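Local coordinates for periplasmic binding protein (Veillonella parvula, PDB 4MO9) that probably captures a substrate, perhaps an iron-siderophore, for delivery to a membrane transporter, and here holds trimethylamine oxide, at residues A[44-49]-A[69-74]; A[51-56]-A[320-325]. All blocks are in the same frame, centred on the assembly; numbering follows the deposited sequence.

Interaction 1: residues A[44-49]-A[69-74]; sequences QWSGAG and GMDTSL. With TMO (trimethylamine oxide), chain B.
The flat carboxylate of D71 meets S46 with both oxygens, and the neighbouring W45 lays one face of its indole against the bound trimethylamine oxide. The ligand oxygen OAE stands over the centre of that face, 3.9 Å from W45 CE2. A water lies in the ring plane at the indole edge, and the ring of H150 also meets W45. This is a type II beta turn, W45 to A48, in the binding pocket of a TroA-like periplasmic binding protein. A48 N bonds to W45 O at 2.9 Å and closes the turn.

Both D71 oxygens are met on their syn sides, a little out of the carboxylate plane. S46 N gives D71 OD2 an almost straight hydrogen bond of 2.8 Å (178°). S46 OG donates to D71 OD1 at 2.7 Å. The same edge water accepts from W45 N and donates to D71 OD2, which has two partners here.

S73 takes the carbonyl of the next peptide. Its OG lies anti to its backbone N (168°), and S73 OG donates to S46 O at 2.7 Å. R78, another pocket residue, bonds to the same OG. The ligand methyl CAB rests 3.6 Å from A48 CB and 3.8 Å from S73 OG, so the turn and the start of helix 73-77 both line the pocket. At G47, where phi is positive (78°), a beta carbon would collide with L74. L74 CD2 lies 3.8 Å from G47 CA.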
loop_
_atom_site.group_PDB
_atom_site.type_symbol
_atom_site.label_atom_id
_atom_site.label_comp_id
_atom_site.label_asym_id
_atom_site.label_seq_id
_atom_site.Cartn_x
_atom_site.Cartn_y
_atom_site.Cartn_z
ATOM N N GLN A 44 -11.740 -0.402 -8.559
ATOM C CA GLN A 44 -11.886 0.592 -7.504
ATOM C C GLN A 44 -10.593 0.628 -6.694
ATOM O O GLN A 44 -9.892 -0.398 -6.594
ATOM C CB GLN A 44 -13.050 0.244 -6.576
ATOM C CG GLN A 44 -14.413 0.376 -7.206
ATOM C CD GLN A 44 -14.807 1.824 -7.448
ATOM O OE1 GLN A 44 -14.834 2.288 -8.592
ATOM N NE2 GLN A 44 -15.142 2.533 -6.384
ATOM N N TRP A 45 -10.300 1.795 -6.122
ATOM C CA TRP A 45 -9.114 2.025 -5.274
ATOM C C TRP A 45 -7.789 1.542 -5.886
ATOM O O TRP A 45 -6.968 0.928 -5.197
ATOM C CB TRP A 45 -9.312 1.386 -3.887
ATOM C CG TRP A 45 -10.243 2.160 -3.007
ATOM C CD1 TRP A 45 -11.099 3.167 -3.393
ATOM C CD2 TRP A 45 -10.415 2.007 -1.588
ATOM N NE1 TRP A 45 -11.786 3.648 -2.288
ATOM C CE2 TRP A 45 -11.385 2.950 -1.176
ATOM C CE3 TRP A 45 -9.840 1.167 -0.626
ATOM C CZ2 TRP A 45 -11.787 3.078 0.165
ATOM C CZ3 TRP A 45 -10.242 1.294 0.705
ATOM C CH2 TRP A 45 -11.207 2.245 1.084
ATOM N N SER A 46 -7.568 1.832 -7.166
ATOM C CA SER A 46 -6.330 1.423 -7.825
ATOM C C SER A 46 -5.099 2.034 -7.151
ATOM O O SER A 46 -5.047 3.245 -6.891
ATOM C CB SER A 46 -6.368 1.747 -9.320
ATOM O OG SER A 46 -7.358 0.944 -9.946
ATOM N N GLY A 47 -4.122 1.184 -6.842
ATOM C CA GLY A 47 -2.920 1.639 -6.173
ATOM C C GLY A 47 -3.134 1.857 -4.689
ATOM O O GLY A 47 -2.231 2.354 -3.997
ATOM N N ALA A 48 -4.319 1.501 -4.194
ATOM C CA ALA A 48 -4.650 1.723 -2.790
ATOM C C ALA A 48 -5.374 0.530 -2.162
ATOM O O ALA A 48 -6.307 0.703 -1.362
ATOM C CB ALA A 48 -5.488 2.991 -2.642
ATOM N N GLY A 49 -4.951 -0.681 -2.507
ATOM C CA GLY A 49 -5.574 -1.851 -1.907
ATOM C C GLY A 49 -6.735 -2.409 -2.705
ATOM O O GLY A 49 -7.297 -3.451 -2.343
ATOM N N GLY A 69 -13.743 -0.954 -16.817
ATOM C CA GLY A 69 -13.887 0.359 -16.214
ATOM C C GLY A 69 -12.708 0.715 -15.337
ATOM O O GLY A 69 -12.334 -0.049 -14.431
HETATM N N MSE A 70 -12.132 1.888 -15.598
HETATM C CA MSE A 70 -10.948 2.365 -14.899
HETATM C C MSE A 70 -11.348 3.464 -13.913
HETATM O O MSE A 70 -12.022 4.426 -14.296
HETATM C CB MSE A 70 -9.951 2.904 -15.935
HETATM C CG MSE A 70 -8.830 3.780 -15.387
HETATM SE SE MSE A 70 -7.575 2.797 -14.246
HETATM C CE MSE A 70 -6.976 1.526 -15.549
ATOM N N ASP A 71 -10.971 3.319 -12.646
ATOM C CA ASP A 71 -11.249 4.365 -11.661
ATOM C C ASP A 71 -10.207 5.472 -11.805
ATOM O O ASP A 71 -9.274 5.347 -12.609
ATOM C CB ASP A 71 -11.226 3.810 -10.235
ATOM C CG ASP A 71 -9.884 3.208 -9.868
ATOM O OD1 ASP A 71 -9.214 2.650 -10.763
ATOM O OD2 ASP A 71 -9.488 3.293 -8.682
ATOM N N THR A 72 -10.356 6.549 -11.034
ATOM C CA THR A 72 -9.463 7.706 -11.161
ATOM C C THR A 72 -8.507 7.851 -9.986
ATOM O O THR A 72 -7.842 8.883 -9.840
ATOM C CB THR A 72 -10.249 9.020 -11.284
ATOM O OG1 THR A 72 -10.951 9.268 -10.065
ATOM C CG2 THR A 72 -11.248 8.933 -12.410
ATOM N N SER A 73 -8.450 6.818 -9.149
ATOM C CA SER A 73 -7.581 6.813 -7.975
ATOM C C SER A 73 -6.110 7.113 -8.312
ATOM O O SER A 73 -5.488 7.991 -7.691
ATOM C CB SER A 73 -7.731 5.474 -7.239
ATOM O OG SER A 73 -6.730 5.304 -6.256
ATOM N N LEU A 74 -5.558 6.412 -9.302
ATOM C CA LEU A 74 -4.172 6.648 -9.708
ATOM C C LEU A 74 -4.006 8.061 -10.252
ATOM O O LEU A 74 -3.129 8.817 -9.795
ATOM C CB LEU A 74 -3.704 5.620 -10.750
ATOM C CG LEU A 74 -3.625 4.145 -10.333
ATOM C CD1 LEU A 74 -3.262 3.266 -11.525
ATOM C CD2 LEU A 74 -2.619 3.944 -9.213
HETATM C CAA TMO B . -7.101 7.141 -1.137
HETATM N NAC TMO B . -8.282 6.337 -1.479
HETATM C CAD TMO B . -9.416 7.224 -1.775
HETATM C CAB TMO B . -8.003 5.550 -2.684
HETATM O OAE TMO B . -8.558 5.578 -0.515
HETATM O O HOH W 1 -11.244 4.348 -6.801
#

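Interaction 2: residues A[51-56]-A[320-325]; sequences PFFTIS and EVFDAA
F53 and F322 form the tight part of this contact between the two lobes of the binding protein, an edge-to-face aromatic pair. The edge of F322 points at the face of F53, with centroids 4.7 Å apart and planes at 58°. F322 CG stands between its backbone N and carbonyl carbon (chi1 49°), which starts the ring on its way to F53. F322 CE2 stands over the centre of the F53 ring, 3.7 Å from F53 CE1. F52 CD1 approaches the opposite face, nearer the rim. An alanine in place of F53 would probably open a gap between F52 and F322 and leave the F322 edge without the face it packs on.

V321 adds apolar packing beside the rings. V321 CG1 touches F53 CB at 3.8 Å, and V321 CB lies 3.4 Å from T54 OG1. That hydroxyl is hydrogen-bonded to Y149.

The looser side is polar and is bridged by two waters. The E320 carboxylate stands nearly upright to the F53 ring, at 85°, with OE2 in the ring plane at its edge. One water accepts from F53 N and lies 2.6 Å from E320 OE2. Another accepts from T54 N and lies 2.8 Å from E320 OE1. The N-H groups of F53 and T54, near the start of helix 52-59, thus reach the carboxylate through water, and they may help to stabilise its charge. E320 OE1 also accepts from V321 N through its anti lone pair, at 3.0 Å. E320 OE2 also accepts a hydrogen bond from G49 N.

Around the contact, helix 344-355 packs Y352 on F53, F351 on V321 and L348 on F322. I164 of helix 154-168 lies against T54, and I177 of helix 171-194 against V321.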
loop_
_atom_site.group_PDB
_atom_site.type_symbol
_atom_site.label_atom_id
_atom_site.label_comp_id
_atom_site.label_asym_id
_atom_site.label_seq_id
_atom_site.Cartn_x
_atom_site.Cartn_y
_atom_site.Cartn_z
ATOM N N PRO A 51 -7.874 -4.000 -6.572
ATOM C CA PRO A 51 -7.208 -5.112 -7.274
ATOM C C PRO A 51 -6.170 -4.707 -8.338
ATOM O O PRO A 51 -5.458 -5.591 -8.802
ATOM C CB PRO A 51 -8.378 -5.831 -7.954
ATOM C CG PRO A 51 -9.359 -4.722 -8.230
ATOM C CD PRO A 51 -9.284 -3.855 -6.984
ATOM N N PHE A 52 -6.070 -3.428 -8.702
ATOM C CA PHE A 52 -5.230 -3.029 -9.847
ATOM C C PHE A 52 -3.839 -3.660 -9.911
ATOM O O PHE A 52 -3.467 -4.267 -10.923
ATOM C CB PHE A 52 -5.088 -1.507 -9.943
ATOM C CG PHE A 52 -4.129 -1.071 -11.019
ATOM C CD1 PHE A 52 -2.830 -0.678 -10.699
ATOM C CD2 PHE A 52 -4.520 -1.076 -12.356
ATOM C CE1 PHE A 52 -1.942 -0.290 -11.696
ATOM C CE2 PHE A 52 -3.636 -0.688 -13.362
ATOM C CZ PHE A 52 -2.340 -0.295 -13.025
ATOM N N PHE A 53 -3.047 -3.508 -8.852
ATOM C CA PHE A 53 -1.692 -4.063 -8.871
ATOM C C PHE A 53 -1.708 -5.585 -8.931
ATOM O O PHE A 53 -0.865 -6.189 -9.593
ATOM C CB PHE A 53 -0.890 -3.603 -7.661
ATOM C CG PHE A 53 -0.147 -2.317 -7.886
ATOM C CD1 PHE A 53 -0.405 -1.209 -7.099
ATOM C CD2 PHE A 53 0.805 -2.219 -8.890
ATOM C CE1 PHE A 53 0.276 -0.017 -7.301
ATOM C CE2 PHE A 53 1.498 -1.026 -9.094
ATOM C CZ PHE A 53 1.229 0.070 -8.304
ATOM N N THR A 54 -2.647 -6.214 -8.232
ATOM C CA THR A 54 -2.774 -7.675 -8.324
ATOM C C THR A 54 -3.132 -8.109 -9.745
ATOM O O THR A 54 -2.525 -9.039 -10.304
ATOM C CB THR A 54 -3.798 -8.204 -7.313
ATOM O OG1 THR A 54 -3.453 -7.707 -6.005
ATOM C CG2 THR A 54 -3.810 -9.735 -7.295
ATOM N N ILE A 55 -4.103 -7.431 -10.347
ATOM C CA ILE A 55 -4.504 -7.777 -11.707
ATOM C C ILE A 55 -3.332 -7.606 -12.680
ATOM O O ILE A 55 -3.084 -8.481 -13.523
ATOM C CB ILE A 55 -5.750 -6.972 -12.147
ATOM C CG1 ILE A 55 -6.947 -7.366 -11.277
ATOM C CG2 ILE A 55 -6.056 -7.193 -13.616
ATOM C CD1 ILE A 55 -8.261 -6.594 -11.591
ATOM N N SER A 56 -2.588 -6.506 -12.545
ATOM C CA SER A 56 -1.449 -6.262 -13.425
ATOM C C SER A 56 -0.408 -7.356 -13.238
ATOM O O SER A 56 0.214 -7.801 -14.198
ATOM C CB SER A 56 -0.822 -4.898 -13.131
ATOM O OG SER A 56 -1.779 -3.860 -13.241
ATOM N N GLU A 320 -1.106 -3.483 0.175
ATOM C CA GLU A 320 -1.004 -3.872 -1.231
ATOM C C GLU A 320 -0.345 -5.225 -1.419
ATOM O O GLU A 320 0.320 -5.749 -0.509
ATOM C CB GLU A 320 -0.228 -2.825 -2.054
ATOM C CG GLU A 320 -1.105 -1.787 -2.780
ATOM C CD GLU A 320 -2.046 -2.405 -3.820
ATOM O OE1 GLU A 320 -1.919 -3.624 -4.130
ATOM O OE2 GLU A 320 -2.915 -1.661 -4.348
ATOM N N VAL A 321 -0.512 -5.760 -2.624
ATOM C CA VAL A 321 0.004 -7.078 -2.963
ATOM C C VAL A 321 1.522 -7.151 -2.806
ATOM O O VAL A 321 2.061 -8.224 -2.507
ATOM C CB VAL A 321 -0.435 -7.499 -4.393
ATOM C CG1 VAL A 321 0.183 -6.551 -5.444
ATOM C CG2 VAL A 321 -0.065 -8.958 -4.676
ATOM N N PHE A 322 2.215 -6.019 -2.985
ATOM C CA PHE A 322 3.668 -6.012 -2.873
ATOM C C PHE A 322 4.193 -5.532 -1.503
ATOM O O PHE A 322 5.389 -5.233 -1.370
ATOM C CB PHE A 322 4.315 -5.191 -4.018
ATOM C CG PHE A 322 3.702 -3.816 -4.226
ATOM C CD1 PHE A 322 3.350 -3.013 -3.140
ATOM C CD2 PHE A 322 3.496 -3.319 -5.515
ATOM C CE1 PHE A 322 2.787 -1.750 -3.331
ATOM C CE2 PHE A 322 2.936 -2.055 -5.716
ATOM C CZ PHE A 322 2.578 -1.271 -4.621
ATOM N N ASP A 323 3.323 -5.458 -0.491
ATOM C CA ASP A 323 3.726 -4.847 0.787
ATOM C C ASP A 323 4.643 -5.705 1.662
ATOM O O ASP A 323 5.047 -5.271 2.743
ATOM C CB ASP A 323 2.537 -4.245 1.587
ATOM C CG ASP A 323 1.676 -5.286 2.305
ATOM O OD1 ASP A 323 2.063 -6.474 2.471
ATOM O OD2 ASP A 323 0.556 -4.899 2.716
ATOM N N ALA A 324 4.981 -6.906 1.190
ATOM C CA ALA A 324 5.969 -7.732 1.888
ATOM C C ALA A 324 7.265 -6.952 2.059
ATOM O O ALA A 324 7.991 -7.135 3.042
ATOM C CB ALA A 324 6.234 -9.018 1.119
ATOM N N ALA A 325 7.557 -6.086 1.091
ATOM C CA ALA A 325 8.748 -5.237 1.172
ATOM C C ALA A 325 8.693 -4.286 2.369
ATOM O O ALA A 325 9.740 -3.909 2.921
ATOM C CB ALA A 325 8.935 -4.454 -0.117
HETATM O O HOH W 2 -4.115 -1.723 -6.650
HETATM O O HOH W 3 -3.717 -5.057 -5.731
#

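From the N terminus, the chain leaves strand 41-42, runs through 44-49, and enters helix 52-59 by way of 51-56. Interaction 1 closes a short loop when strand 67-69 leads into 69-74. Interaction 2 closes a far longer one when the chain comes back at 320-325, after strand 310-313. The segments alternate, so the two closures cross. The first ties parts around the four-stranded parallel sheet to each other. The second joins that lobe to the loop between strand 310-313 and helix 324-334 of the other. The two contacts also touch: the loop of interaction 1 reaches E320 of interaction 2 through G49, and S46 OG packs on F52 CB at 3.3 Å.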